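Fructose-bisphosphate aldolase (Plasmodium falciparum, PDB 4TR9) belongs to the class I fructose-bisphosphate aldolase family, enzymes with a TIM-barrel fold, and here binds 38D and a short peptide. Local coordinates at residues Ser64-Leu69 / Val316-Trp320; Cys209-Thr213 / Asn239-Ala243; Ser279-Glu284 / Gly309-Ser315; Val289-Asn295 / Leu343-Tyr349. All blocks are in the same frame, centred on the assembly; numbering follows the deposited sequence. Where two conformers were deposited one is given.

Contact 1 (Ser64-Leu69 / Val316-Trp320); sequences SYRDLL and VLNTW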
loop_
_atom_site.group_PDB
_atom_site.type_symbol
_atom_site.label_atom_id
_atom_site.label_comp_id
_atom_site.label_asym_id
_atom_site.label_seq_id
_atom_site.Cartn_x
_atom_site.Cartn_y
_atom_site.Cartn_z
ATOM N N SER A 64 31.718 -34.977 -8.886
ATOM C CA SER A 64 32.780 -34.898 -9.884
ATOM C C SER A 64 32.644 -33.655 -10.759
ATOM O O SER A 64 33.637 -32.999 -11.077
ATOM C CB SER A 64 32.783 -36.151 -10.763
ATOM O OG SER A 64 32.975 -37.320 -9.986
ATOM N N TYR A 65 31.414 -33.333 -11.141
ATOM C CA TYR A 65 31.171 -32.195 -12.018
ATOM C C TYR A 65 31.456 -30.870 -11.321
ATOM O O TYR A 65 32.119 -29.998 -11.882
ATOM C CB TYR A 65 29.733 -32.204 -12.536
ATOM C CG TYR A 65 29.384 -30.953 -13.305
ATOM C CD1 TYR A 65 30.096 -30.596 -14.440
ATOM C CD2 TYR A 65 28.348 -30.127 -12.891
ATOM C CE1 TYR A 65 29.787 -29.452 -15.146
ATOM C CE2 TYR A 65 28.030 -28.980 -13.593
ATOM C CZ TYR A 65 28.753 -28.650 -14.718
ATOM O OH TYR A 65 28.445 -27.512 -15.424
ATOM N N ARG A 66 30.949 -30.719 -10.103
ATOM C CA ARG A 66 31.165 -29.500 -9.331
ATOM C C ARG A 66 32.627 -29.372 -8.921
ATOM O O ARG A 66 33.122 -28.273 -8.681
ATOM C CB ARG A 66 30.259 -29.476 -8.098
ATOM C CG ARG A 66 29.065 -28.539 -8.227
ATOM C CD ARG A 66 28.157 -28.939 -9.379
ATOM N NE ARG A 66 27.229 -30.003 -9.006
ATOM C CZ ARG A 66 25.977 -29.797 -8.612
ATOM N NH1 ARG A 66 25.202 -30.824 -8.292
ATOM N NH2 ARG A 66 25.496 -28.562 -8.541
ATOM N N ASP A 67 33.316 -30.507 -8.843
ATOM C CA ASP A 67 34.745 -30.514 -8.554
ATOM C C ASP A 67 35.512 -29.963 -9.748
ATOM O O ASP A 67 36.526 -29.282 -9.593
ATOM C CB ASP A 67 35.229 -31.926 -8.217
ATOM C CG ASP A 67 36.742 -32.035 -8.198
ATOM O OD1 ASP A 67 37.350 -31.703 -7.160
ATOM O OD2 ASP A 67 37.322 -32.457 -9.221
ATOM N N LEU A 68 35.014 -30.266 -10.943
ATOM C CA LEU A 68 35.614 -29.783 -12.179
ATOM C C LEU A 68 35.511 -28.267 -12.267
ATOM O O LEU A 68 36.438 -27.594 -12.718
ATOM C CB LEU A 68 34.938 -30.440 -13.388
ATOM C CG LEU A 68 35.419 -30.092 -14.800
ATOM C CD1 LEU A 68 35.282 -31.306 -15.696
ATOM C CD2 LEU A 68 34.636 -28.926 -15.386
ATOM N N LEU A 69 34.373 -27.736 -11.832
ATOM C CA LEU A 69 34.129 -26.301 -11.878
ATOM C C LEU A 69 34.967 -25.556 -10.847
ATOM O O LEU A 69 35.696 -24.623 -11.181
ATOM C CB LEU A 69 32.645 -26.003 -11.652
ATOM C CG LEU A 69 31.651 -26.576 -12.665
ATOM C CD1 LEU A 69 30.223 -26.262 -12.246
ATOM C CD2 LEU A 69 31.930 -26.037 -14.059
ATOM N N VAL A 316 30.737 -26.410 -21.191
ATOM C CA VAL A 316 31.603 -27.195 -20.319
ATOM C C VAL A 316 31.115 -28.635 -20.227
ATOM O O VAL A 316 31.896 -29.578 -20.358
ATOM C CB VAL A 316 31.678 -26.589 -18.906
ATOM C CG1 VAL A 316 32.503 -27.477 -17.989
ATOM C CG2 VAL A 316 32.261 -25.188 -18.963
ATOM N N LEU A 317 29.815 -28.794 -20.004
ATOM C CA LEU A 317 29.194 -30.110 -19.921
ATOM C C LEU A 317 29.347 -30.888 -21.225
ATOM O O LEU A 317 29.589 -32.095 -21.211
ATOM C CB LEU A 317 27.713 -29.973 -19.562
ATOM C CG LEU A 317 27.388 -29.647 -18.103
ATOM C CD1 LEU A 317 26.024 -28.988 -17.991
ATOM C CD2 LEU A 317 27.436 -30.913 -17.264
ATOM N N ASN A 318 29.206 -30.191 -22.348
ATOM C CA ASN A 318 29.339 -30.816 -23.660
ATOM C C ASN A 318 30.758 -31.308 -23.917
ATOM O O ASN A 318 30.962 -32.319 -24.590
ATOM C CB ASN A 318 28.923 -29.842 -24.762
ATOM C CG ASN A 318 27.448 -29.496 -24.709
ATOM O OD1 ASN A 318 26.615 -30.336 -24.372
ATOM N ND2 ASN A 318 27.120 -28.255 -25.045
ATOM N N THR A 319 31.735 -30.588 -23.380
ATOM C CA THR A 319 33.135 -30.951 -23.549
ATOM C C THR A 319 33.523 -32.079 -22.598
ATOM O O THR A 319 34.228 -33.014 -22.978
ATOM C CB THR A 319 34.060 -29.742 -23.314
ATOM O OG1 THR A 319 33.679 -28.670 -24.184
ATOM C CG2 THR A 319 35.509 -30.113 -23.581
ATOM N N TRP A 320 33.046 -31.984 -21.362
ATOM C CA TRP A 320 33.366 -32.961 -20.328
ATOM C C TRP A 320 32.739 -34.324 -20.614
ATOM O O TRP A 320 33.442 -35.334 -20.684
ATOM C CB TRP A 320 32.908 -32.442 -18.964
ATOM C CG TRP A 320 33.146 -33.390 -17.835
ATOM C CD1 TRP A 320 34.315 -34.022 -17.526
ATOM C CD2 TRP A 320 32.195 -33.799 -16.845
ATOM N NE1 TRP A 320 34.148 -34.806 -16.411
ATOM C CE2 TRP A 320 32.855 -34.686 -15.973
ATOM C CE3 TRP A 320 30.847 -33.502 -16.615
ATOM C CZ2 TRP A 320 32.214 -35.282 -14.889
ATOM C CZ3 TRP A 320 30.213 -34.096 -15.538
ATOM C CH2 TRP A 320 30.896 -34.975 -14.689
#

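Contact 2 (Cys209-Thr213 / Asn239-Ala243); sequences CAVVT and NMVTA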
loop_
_atom_site.group_PDB
_atom_site.type_symbol
_atom_site.label_atom_id
_atom_site.label_comp_id
_atom_site.label_asym_id
_atom_site.label_seq_id
_atom_site.Cartn_x
_atom_site.Cartn_y
_atom_site.Cartn_z
ATOM N N CYS A 209 8.295 -5.414 -21.708
ATOM C CA CYS A 209 9.163 -5.990 -20.687
ATOM C C CYS A 209 9.776 -4.912 -19.798
ATOM O O CYS A 209 9.945 -5.113 -18.598
ATOM C CB CYS A 209 10.271 -6.823 -21.334
ATOM S SG CYS A 209 11.412 -7.582 -20.155
ATOM N N ALA A 210 10.104 -3.770 -20.393
ATOM C CA ALA A 210 10.676 -2.656 -19.645
ATOM C C ALA A 210 9.673 -2.098 -18.641
ATOM O O ALA A 210 10.012 -1.853 -17.483
ATOM C CB ALA A 210 11.140 -1.562 -20.592
ATOM N N VAL A 211 8.438 -1.903 -19.092
ATOM C CA VAL A 211 7.382 -1.367 -18.242
ATOM C C VAL A 211 7.075 -2.312 -17.084
ATOM O O VAL A 211 6.909 -1.879 -15.942
ATOM C CB VAL A 211 6.091 -1.111 -19.046
ATOM C CG1 VAL A 211 4.977 -0.635 -18.130
ATOM C CG2 VAL A 211 6.346 -0.097 -20.149
ATOM N N VAL A 212 7.011 -3.605 -17.384
ATOM C CA VAL A 212 6.737 -4.617 -16.370
ATOM C C VAL A 212 7.881 -4.720 -15.365
ATOM O O VAL A 212 7.653 -4.737 -14.155
ATOM C CB VAL A 212 6.492 -6.000 -17.005
ATOM C CG1 VAL A 212 6.416 -7.077 -15.934
ATOM C CG2 VAL A 212 5.223 -5.982 -17.843
ATOM N N THR A 213 9.109 -4.784 -15.869
ATOM C CA THR A 213 10.283 -4.889 -15.009
ATOM C C THR A 213 10.401 -3.674 -14.097
ATOM O O THR A 213 10.727 -3.800 -12.918
ATOM C CB THR A 213 11.576 -5.037 -15.831
ATOM O OG1 THR A 213 11.460 -6.166 -16.706
ATOM C CG2 THR A 213 12.774 -5.234 -14.915
ATOM N N ASN A 239 16.285 -10.074 -14.582
ATOM C CA ASN A 239 16.479 -10.454 -15.970
ATOM C C ASN A 239 16.805 -9.229 -16.810
ATOM O O ASN A 239 16.395 -8.118 -16.478
ATOM C CB ASN A 239 15.234 -11.147 -16.519
ATOM C CG ASN A 239 14.008 -10.257 -16.477
ATOM O OD1 ASN A 239 13.764 -9.563 -15.489
ATOM N ND2 ASN A 239 13.235 -10.262 -17.557
ATOM N N MET A 240 17.549 -9.429 -17.892
ATOM C CA MET A 240 17.814 -8.347 -18.827
ATOM C C MET A 240 16.520 -7.945 -19.524
ATOM O O MET A 240 15.706 -8.799 -19.874
ATOM C CB MET A 240 18.867 -8.758 -19.858
ATOM C CG MET A 240 20.242 -9.026 -19.273
ATOM S SD MET A 240 21.433 -9.501 -20.540
ATOM C CE MET A 240 22.917 -9.693 -19.558
ATOM N N VAL A 241 16.326 -6.644 -19.713
ATOM C CA VAL A 241 15.137 -6.158 -20.399
ATOM C C VAL A 241 15.223 -6.500 -21.882
ATOM O O VAL A 241 15.868 -5.795 -22.660
ATOM C CB VAL A 241 14.953 -4.642 -20.224
ATOM C CG1 VAL A 241 13.725 -4.171 -20.984
ATOM C CG2 VAL A 241 14.831 -4.296 -18.748
ATOM N N THR A 242 14.583 -7.600 -22.260
ATOM C CA THR A 242 14.603 -8.067 -23.639
ATOM C C THR A 242 13.192 -8.308 -24.156
ATOM O O THR A 242 12.238 -8.364 -23.381
ATOM C CB THR A 242 15.412 -9.370 -23.787
ATOM O OG1 THR A 242 14.762 -10.422 -23.064
ATOM C CG2 THR A 242 16.825 -9.192 -23.253
ATOM N N ALA A 243 13.066 -8.457 -25.469
ATOM C CA ALA A 243 11.789 -8.811 -26.069
ATOM C C ALA A 243 11.464 -10.266 -25.762
ATOM O O ALA A 243 12.324 -11.017 -25.298
ATOM C CB ALA A 243 11.816 -8.572 -27.570
#

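Contact 3 (Ser279-Glu284 / Gly309-Ser315); sequences SGGQSE and GRALQAS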
loop_
_atom_site.group_PDB
_atom_site.type_symbol
_atom_site.label_atom_id
_atom_site.label_comp_id
_atom_site.label_asym_id
_atom_site.label_seq_id
_atom_site.Cartn_x
_atom_site.Cartn_y
_atom_site.Cartn_z
ATOM N N SER A 279 21.425 -15.309 -16.927
ATOM C CA SER A 279 21.488 -15.634 -18.347
ATOM C C SER A 279 20.117 -16.008 -18.899
ATOM O O SER A 279 19.771 -15.636 -20.019
ATOM C CB SER A 279 22.480 -16.774 -18.592
ATOM O OG SER A 279 22.119 -17.936 -17.866
ATOM N N GLY A 280 19.339 -16.737 -18.107
ATOM C CA GLY A 280 18.025 -17.181 -18.535
ATOM C C GLY A 280 18.123 -18.197 -19.655
ATOM O O GLY A 280 18.913 -19.137 -19.582
ATOM N N GLY A 281 17.324 -18.005 -20.700
ATOM C CA GLY A 281 17.334 -18.904 -21.839
ATOM C C GLY A 281 18.278 -18.460 -22.940
ATOM O O GLY A 281 18.344 -19.086 -23.998
ATOM N N GLN A 282 19.010 -17.378 -22.692
ATOM C CA GLN A 282 19.949 -16.846 -23.676
ATOM C C GLN A 282 21.087 -17.822 -23.938
ATOM O O GLN A 282 21.474 -18.589 -23.056
ATOM C CB GLN A 282 20.522 -15.506 -23.213
ATOM C CG GLN A 282 19.489 -14.423 -22.967
ATOM C CD GLN A 282 20.113 -13.136 -22.466
ATOM O OE1 GLN A 282 21.182 -12.732 -22.926
ATOM N NE2 GLN A 282 19.454 -12.489 -21.512
ATOM N N SER A 283 21.624 -17.791 -25.153
ATOM C CA SER A 283 22.786 -18.603 -25.485
ATOM C C SER A 283 24.010 -18.048 -24.771
ATOM O O SER A 283 23.983 -16.926 -24.266
ATOM C CB SER A 283 23.013 -18.640 -26.997
ATOM O OG SER A 283 23.281 -17.344 -27.506
ATOM N N GLU A 284 25.079 -18.837 -24.722
ATOM C CA GLU A 284 26.303 -18.423 -24.045
ATOM C C GLU A 284 26.861 -17.131 -24.626
ATOM O O GLU A 284 27.237 -16.221 -23.888
ATOM C CB GLU A 284 27.363 -19.522 -24.129
ATOM C CG GLU A 284 27.083 -20.735 -23.262
ATOM C CD GLU A 284 28.200 -21.756 -23.330
ATOM O OE1 GLU A 284 28.916 -21.786 -24.352
ATOM O OE2 GLU A 284 28.369 -22.524 -22.359
ATOM N N GLY A 309 24.816 -19.236 -14.991
ATOM C CA GLY A 309 24.970 -20.657 -14.757
ATOM C C GLY A 309 24.922 -21.384 -16.086
ATOM O O GLY A 309 25.794 -22.193 -16.395
ATOM N N ARG A 310 23.902 -21.080 -16.879
ATOM C CA ARG A 310 23.769 -21.655 -18.211
ATOM C C ARG A 310 24.847 -21.123 -19.147
ATOM O O ARG A 310 25.422 -21.870 -19.937
ATOM C CB ARG A 310 22.386 -21.353 -18.788
ATOM C CG ARG A 310 22.156 -21.904 -20.184
ATOM C CD ARG A 310 20.809 -21.465 -20.730
ATOM N NE ARG A 310 20.356 -22.314 -21.826
ATOM C CZ ARG A 310 19.553 -23.363 -21.671
ATOM N NH1 ARG A 310 19.189 -24.084 -22.723
ATOM N NH2 ARG A 310 19.115 -23.691 -20.463
ATOM N N ALA A 311 25.123 -19.827 -19.044
ATOM C CA ALA A 311 26.063 -19.164 -19.944
ATOM C C ALA A 311 27.517 -19.520 -19.643
ATOM O O ALA A 311 28.420 -19.133 -20.383
ATOM C CB ALA A 311 25.871 -17.657 -19.875
ATOM N N LEU A 312 27.740 -20.256 -18.559
ATOM C CA LEU A 312 29.094 -20.617 -18.154
ATOM C C LEU A 312 29.333 -22.123 -18.167
ATOM O O LEU A 312 30.477 -22.571 -18.200
ATOM C CB LEU A 312 29.395 -20.069 -16.757
ATOM C CG LEU A 312 29.575 -18.555 -16.627
ATOM C CD1 LEU A 312 29.708 -18.156 -15.166
ATOM C CD2 LEU A 312 30.785 -18.092 -17.424
ATOM N N GLN A 313 28.256 -22.901 -18.146
ATOM C CA GLN A 313 28.373 -24.345 -17.964
ATOM C C GLN A 313 27.879 -25.169 -19.148
ATOM O O GLN A 313 28.146 -26.369 -19.221
ATOM C CB GLN A 313 27.617 -24.771 -16.705
ATOM C CG GLN A 313 28.118 -24.125 -15.427
ATOM C CD GLN A 313 27.301 -24.528 -14.215
ATOM O OE1 GLN A 313 26.731 -23.683 -13.527
ATOM N NE2 GLN A 313 27.243 -25.827 -13.946
ATOM N N ALA A 314 27.157 -24.534 -20.067
ATOM C CA ALA A 314 26.553 -25.246 -21.190
ATOM C C ALA A 314 27.595 -25.947 -22.060
ATOM O O ALA A 314 27.453 -27.128 -22.379
ATOM C CB ALA A 314 25.720 -24.293 -22.034
ATOM N N SER A 315 28.641 -25.219 -22.437
ATOM C CA SER A 315 29.688 -25.776 -23.286
ATOM C C SER A 315 30.646 -26.659 -22.493
ATOM O O SER A 315 31.291 -27.547 -23.052
ATOM C CB SER A 315 30.464 -24.657 -23.982
ATOM O OG SER A 315 29.640 -23.957 -24.897
HETATM O O HOH W 1 28.583 -16.555 -21.794
#

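Contact 4 (Val289-Asn295 / Leu343-Tyr349); sequences VNLNSIN and LATYGKY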
loop_
_atom_site.group_PDB
_atom_site.type_symbol
_atom_site.label_atom_id
_atom_site.label_comp_id
_atom_site.label_asym_id
_atom_site.label_seq_id
_atom_site.Cartn_x
_atom_site.Cartn_y
_atom_site.Cartn_z
ATOM N N VAL A 289 27.374 -10.979 -25.096
ATOM C CA VAL A 289 27.210 -9.817 -25.962
ATOM C C VAL A 289 26.276 -8.792 -25.324
ATOM O O VAL A 289 26.578 -7.599 -25.297
ATOM C CB VAL A 289 26.667 -10.220 -27.348
ATOM C CG1 VAL A 289 26.309 -8.989 -28.163
ATOM C CG2 VAL A 289 27.686 -11.076 -28.087
ATOM N N ASN A 290 25.149 -9.265 -24.800
ATOM C CA ASN A 290 24.178 -8.385 -24.160
ATOM C C ASN A 290 24.732 -7.740 -22.894
ATOM O O ASN A 290 24.512 -6.555 -22.651
ATOM C CB ASN A 290 22.893 -9.149 -23.837
ATOM C CG ASN A 290 22.141 -9.578 -25.083
ATOM O OD1 ASN A 290 22.206 -8.916 -26.119
ATOM N ND2 ASN A 290 21.426 -10.692 -24.989
ATOM N N LEU A 291 25.451 -8.521 -22.093
ATOM C CA LEU A 291 26.092 -7.995 -20.892
ATOM C C LEU A 291 27.130 -6.943 -21.268
ATOM O O LEU A 291 27.327 -5.962 -20.551
ATOM C CB LEU A 291 26.743 -9.122 -20.086
ATOM C CG LEU A 291 27.514 -8.706 -18.831
ATOM C CD1 LEU A 291 26.602 -7.987 -17.849
ATOM C CD2 LEU A 291 28.170 -9.910 -18.175
ATOM N N ASN A 292 27.790 -7.158 -22.401
ATOM C CA ASN A 292 28.755 -6.200 -22.921
ATOM C C ASN A 292 28.071 -4.920 -23.385
ATOM O O ASN A 292 28.567 -3.819 -23.143
ATOM C CB ASN A 292 29.551 -6.817 -24.072
ATOM C CG ASN A 292 30.529 -5.841 -24.691
ATOM O OD1 ASN A 292 31.648 -5.675 -24.206
ATOM N ND2 ASN A 292 30.114 -5.189 -25.771
ATOM N N SER A 293 26.932 -5.075 -24.052
ATOM C CA SER A 293 26.171 -3.936 -24.552
ATOM C C SER A 293 25.681 -3.061 -23.404
ATOM O O SER A 293 25.590 -1.840 -23.534
ATOM C CB SER A 293 24.986 -4.412 -25.395
ATOM O OG SER A 293 25.421 -5.199 -26.489
ATOM N N ILE A 294 25.369 -3.698 -22.280
ATOM C CA ILE A 294 24.927 -2.988 -21.085
ATOM C C ILE A 294 26.069 -2.179 -20.475
ATOM O O ILE A 294 25.890 -1.019 -20.102
ATOM C CB ILE A 294 24.368 -3.964 -20.029
ATOM C CG1 ILE A 294 23.120 -4.670 -20.562
ATOM C CG2 ILE A 294 24.035 -3.231 -18.746
ATOM C CD1 ILE A 294 22.558 -5.707 -19.615
ATOM N N ASN A 295 27.244 -2.792 -20.382
ATOM C CA ASN A 295 28.398 -2.134 -19.782
ATOM C C ASN A 295 29.123 -1.203 -20.749
ATOM O O ASN A 295 30.006 -0.445 -20.346
ATOM C CB ASN A 295 29.377 -3.172 -19.235
ATOM C CG ASN A 295 28.841 -3.887 -18.011
ATOM O OD1 ASN A 295 28.933 -3.380 -16.893
ATOM N ND2 ASN A 295 28.279 -5.073 -18.216
ATOM N N LEU A 343 35.265 -9.619 -19.507
ATOM C CA LEU A 343 35.517 -8.517 -20.428
ATOM C C LEU A 343 34.223 -7.777 -20.738
ATOM O O LEU A 343 34.236 -6.592 -21.073
ATOM C CB LEU A 343 36.154 -9.030 -21.721
ATOM C CG LEU A 343 37.538 -9.668 -21.599
ATOM C CD1 LEU A 343 37.955 -10.286 -22.923
ATOM C CD2 LEU A 343 38.560 -8.640 -21.141
ATOM N N ALA A 344 33.106 -8.489 -20.625
ATOM C CA ALA A 344 31.796 -7.904 -20.867
ATOM C C ALA A 344 31.455 -6.869 -19.801
ATOM O O ALA A 344 30.690 -5.941 -20.054
ATOM C CB ALA A 344 30.731 -8.989 -20.916
ATOM N N THR A 345 32.026 -7.033 -18.612
ATOM C CA THR A 345 31.797 -6.095 -17.518
ATOM C C THR A 345 32.503 -4.769 -17.776
ATOM O O THR A 345 32.068 -3.722 -17.298
ATOM C CB THR A 345 32.278 -6.661 -16.169
ATOM O OG1 THR A 345 33.693 -6.884 -16.217
ATOM C CG2 THR A 345 31.568 -7.968 -15.851
ATOM N N TYR A 346 33.598 -4.824 -18.529
ATOM C CA TYR A 346 34.354 -3.625 -18.873
ATOM C C TYR A 346 33.830 -2.989 -20.155
ATOM O O TYR A 346 34.184 -1.858 -20.489
ATOM C CB TYR A 346 35.841 -3.950 -19.030
ATOM C CG TYR A 346 36.528 -4.360 -17.749
ATOM C CD1 TYR A 346 36.860 -3.418 -16.784
ATOM C CD2 TYR A 346 36.862 -5.687 -17.512
ATOM C CE1 TYR A 346 37.494 -3.787 -15.614
ATOM C CE2 TYR A 346 37.498 -6.064 -16.345
ATOM C CZ TYR A 346 37.810 -5.110 -15.400
ATOM O OH TYR A 346 38.443 -5.480 -14.236
ATOM N N GLY A 347 32.988 -3.725 -20.872
ATOM C CA GLY A 347 32.495 -3.275 -22.159
ATOM C C GLY A 347 33.563 -3.435 -23.223
ATOM O O GLY A 347 33.530 -2.774 -24.261
ATOM N N LYS A 348 34.517 -4.322 -22.959
ATOM C CA LYS A 348 35.619 -4.559 -23.883
ATOM C C LYS A 348 35.594 -5.983 -24.423
ATOM O O LYS A 348 36.642 -6.588 -24.653
ATOM C CB LYS A 348 36.960 -4.282 -23.198
ATOM C CG LYS A 348 37.068 -2.896 -22.578
ATOM C CD LYS A 348 36.872 -1.800 -23.617
ATOM C CE LYS A 348 37.964 -1.834 -24.675
ATOM N NZ LYS A 348 37.780 -0.764 -25.695
ATOM N N TYR A 349 34.393 -6.519 -24.622
ATOM C CA TYR A 349 34.246 -7.860 -25.177
ATOM C C TYR A 349 33.778 -7.816 -26.627
ATOM O O TYR A 349 32.615 -7.524 -26.907
ATOM C CB TYR A 349 33.270 -8.690 -24.342
ATOM C CG TYR A 349 32.987 -10.052 -24.937
ATOM C CD1 TYR A 349 33.945 -11.056 -24.904
ATOM C CD2 TYR A 349 31.766 -10.331 -25.536
ATOM C CE1 TYR A 349 33.697 -12.301 -25.451
ATOM C CE2 TYR A 349 31.507 -11.575 -26.085
ATOM C CZ TYR A 349 32.476 -12.555 -26.038
ATOM O OH TYR A 349 32.228 -13.795 -26.580
#

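Contact 1 (Ser64-Leu69 / Val316-Trp320)
Leu317 lies over one face of the Tyr65 ring: its CD2 is 3.8 Å from the ring centroid, 24° off the normal, and 3.5 Å from Tyr65 CE1. The arrangement is answered in reverse by Leu68, whose CD1 rests on the five-membered ring of Trp320, 3.6 Å from its centroid and 21° off the normal. Each helix thus gives one aromatic ring and one leucine to a pair of CH-pi contacts. The rings themselves are nearly parallel, with planes at 26° and centroids 5.5 Å apart, but they are slid so far that they barely overlap; Tyr65 CB meets Trp320 CZ3 at 3.6 Å instead. Val316, short and branched, packs against the leucines, its CG1 3.7 Å from Leu68 CD2 and 4.2 Å from Leu69 CD2. Such bulky side chains suit the axes of the segments 64-69 and 316-320, which come no nearer than 11.9 Å and cross at 113°. In the barrel, helix 59-70 precedes strand 79-84 and helix 310-320 follows strand 303-308, so the contact joins early and late parts of the outer helical layer. The tyrosine hydroxyl turns to the side-chain amide of Gln313, and helices 43-52 and 327-346 pack alongside. With only carbon contacts between the segments, cohesion here must come from burial and close fit of apolar surfaces rather than from directional bonds.

Contact 2 (Cys209-Thr213 / Asn239-Ala243)
Cys209 takes the t rotamer (chi1 180°), which carries SG out from the helix to the loop 239-243. There SG lies 4.0 Å from Val241 CA and 4.2 Å from Val241 CG1, while Cys209 CB approaches Thr242 O to 3.2 Å. One helical turn later Thr213 adopts m, folding its hydroxyl back on its own helix: OG1 donates to Cys209 O at 2.6 Å. A threonine can satisfy itself this way inside a buried interface, so its OG1 can sit 4.4 Å from Val241 CG2 without needing a partner in the loop. Val241, also t, sets CG1 3.7 Å from Ala210 CB; the small alanine lets the backbones approach, with their CA atoms 5.7 Å apart. Asn239 is p, which swings its amide nearer the helix, ND2 reaching 4.2 Å from Cys209 SG. Met240 points away, its extended m, t, t chain running to helix 284-295. On the outer side, Val211 and Val212 touch a second subunit. Helix 206-226 connects strands 191-198 and 235-236, and the chain after the second strand, just past the ligand-pocket residue Lys237, packs back on the helix that precedes that strand, as in the beta-alpha-beta units of TIM barrels.

Contact 3 (Ser279-Glu284 / Gly309-Ser315)
Glu284 is the centre of the contact. Its side chain runs along the start of helix 310-320 and its carboxylate takes two hydrogen bonds from one residue: Ser315 OG to Glu284 OE1, very short at 2.4 Å, and Ser315 N to Glu284 OE2 at 2.7 Å. The main-chain NH would come with almost any residue; serine adds a short hydroxyl that reaches the second oxygen. Ala311 packs against the loop, its CB 3.7 Å from Ser279 CB; a methyl group permits the 4.2 Å separation of Glu284 CA and Ala311 CA. A water lies between the backbones, 2.5 Å from Glu284 O and 2.9 Å from Ala311 O. Arg310, stretched out, lays its aliphatic part on the loop, CD 3.2 Å from Gly280 O, and its guanidinium goes on to a weak hydrogen bond with the backbone of the bound peptide, which also hydrogen-bonds Ser279 OG. The loop bends in a type II' turn from Ser279 to Gln282, where Gly280, with phi 68°, takes a conformation that side chains disfavour. The contact thus lies at the C-terminal rim of strands 274-277 and 303-308, where TIM barrels characteristically place binding sites; 38D is bound nearby.

Contact 4 (Val289-Asn295 / Leu343-Tyr349)
Two backbones come unusually close here: Asn292 CA and Ala344 CA are 4.0 Å apart, and Asn292 CA makes a CA-H...O contact with Ala344 O at 3.5 Å, with an angle of 164° at the hydrogen. The alanine methyl is small enough to allow this, and still gives Leu291 an apolar surface, with Leu291 CG 3.8 Å from Ala344 CB. Leu291 O even faces Ala344 O at 3.4 Å, two acceptors that cannot bond each other; Asn295 ND2 donates to Leu291 O at 2.7 Å, and also bonds Leu304 of strand 303-308. The weakly bonded end of helix 327-346, the last of the barrel, closes with a Schellman motif: Lys348 N bonds Leu343 O at 3.0 Å, and Gly347 N makes a weak bond to Ala344 O at 3.3 Å. Gly347 is its C-prime residue, with phi 76°, and a CB there would also crowd Asn295 O. Having turned, the chain offers Tyr349 N to Asn292 OD1 in a hydrogen bond of 2.9 Å and 155°, from backbone NH to side-chain carbonyl, for which the asparagine amide supplies the acceptor. The Tyr349 ring presents its edge to Asn292 CB, while its CE2 lies 4.3 Å from Val289 CG2. Its hydroxyl reaches Glu285, one turn before Val289 on helix 284-295, the helix between strands 274-277 and 303-308.

How the contacts relate
From the N terminus, helix 59-70 opens contact 1, which does not close until helix 310-320, 247 residues on from its first segment. Contact 2 opens and closes within that span, as the chain after strand 235-236 returns to helix 206-226. Contact 3 follows in series, also within the span of contact 1, linking the loop after strand 274-277 to helix 310-320, the helix it shares with contact 1; Tyr65 and Gln313 meet between them. Contact 4 opens on helix 284-295 and closes at the C-terminal end of helix 327-346, so it crosses contacts 1 and 3. Met240 of contact 2 reaches Gln282 and Asn290, themselves paired between contacts 3 and 4, tying neighbouring sectors of the barrel.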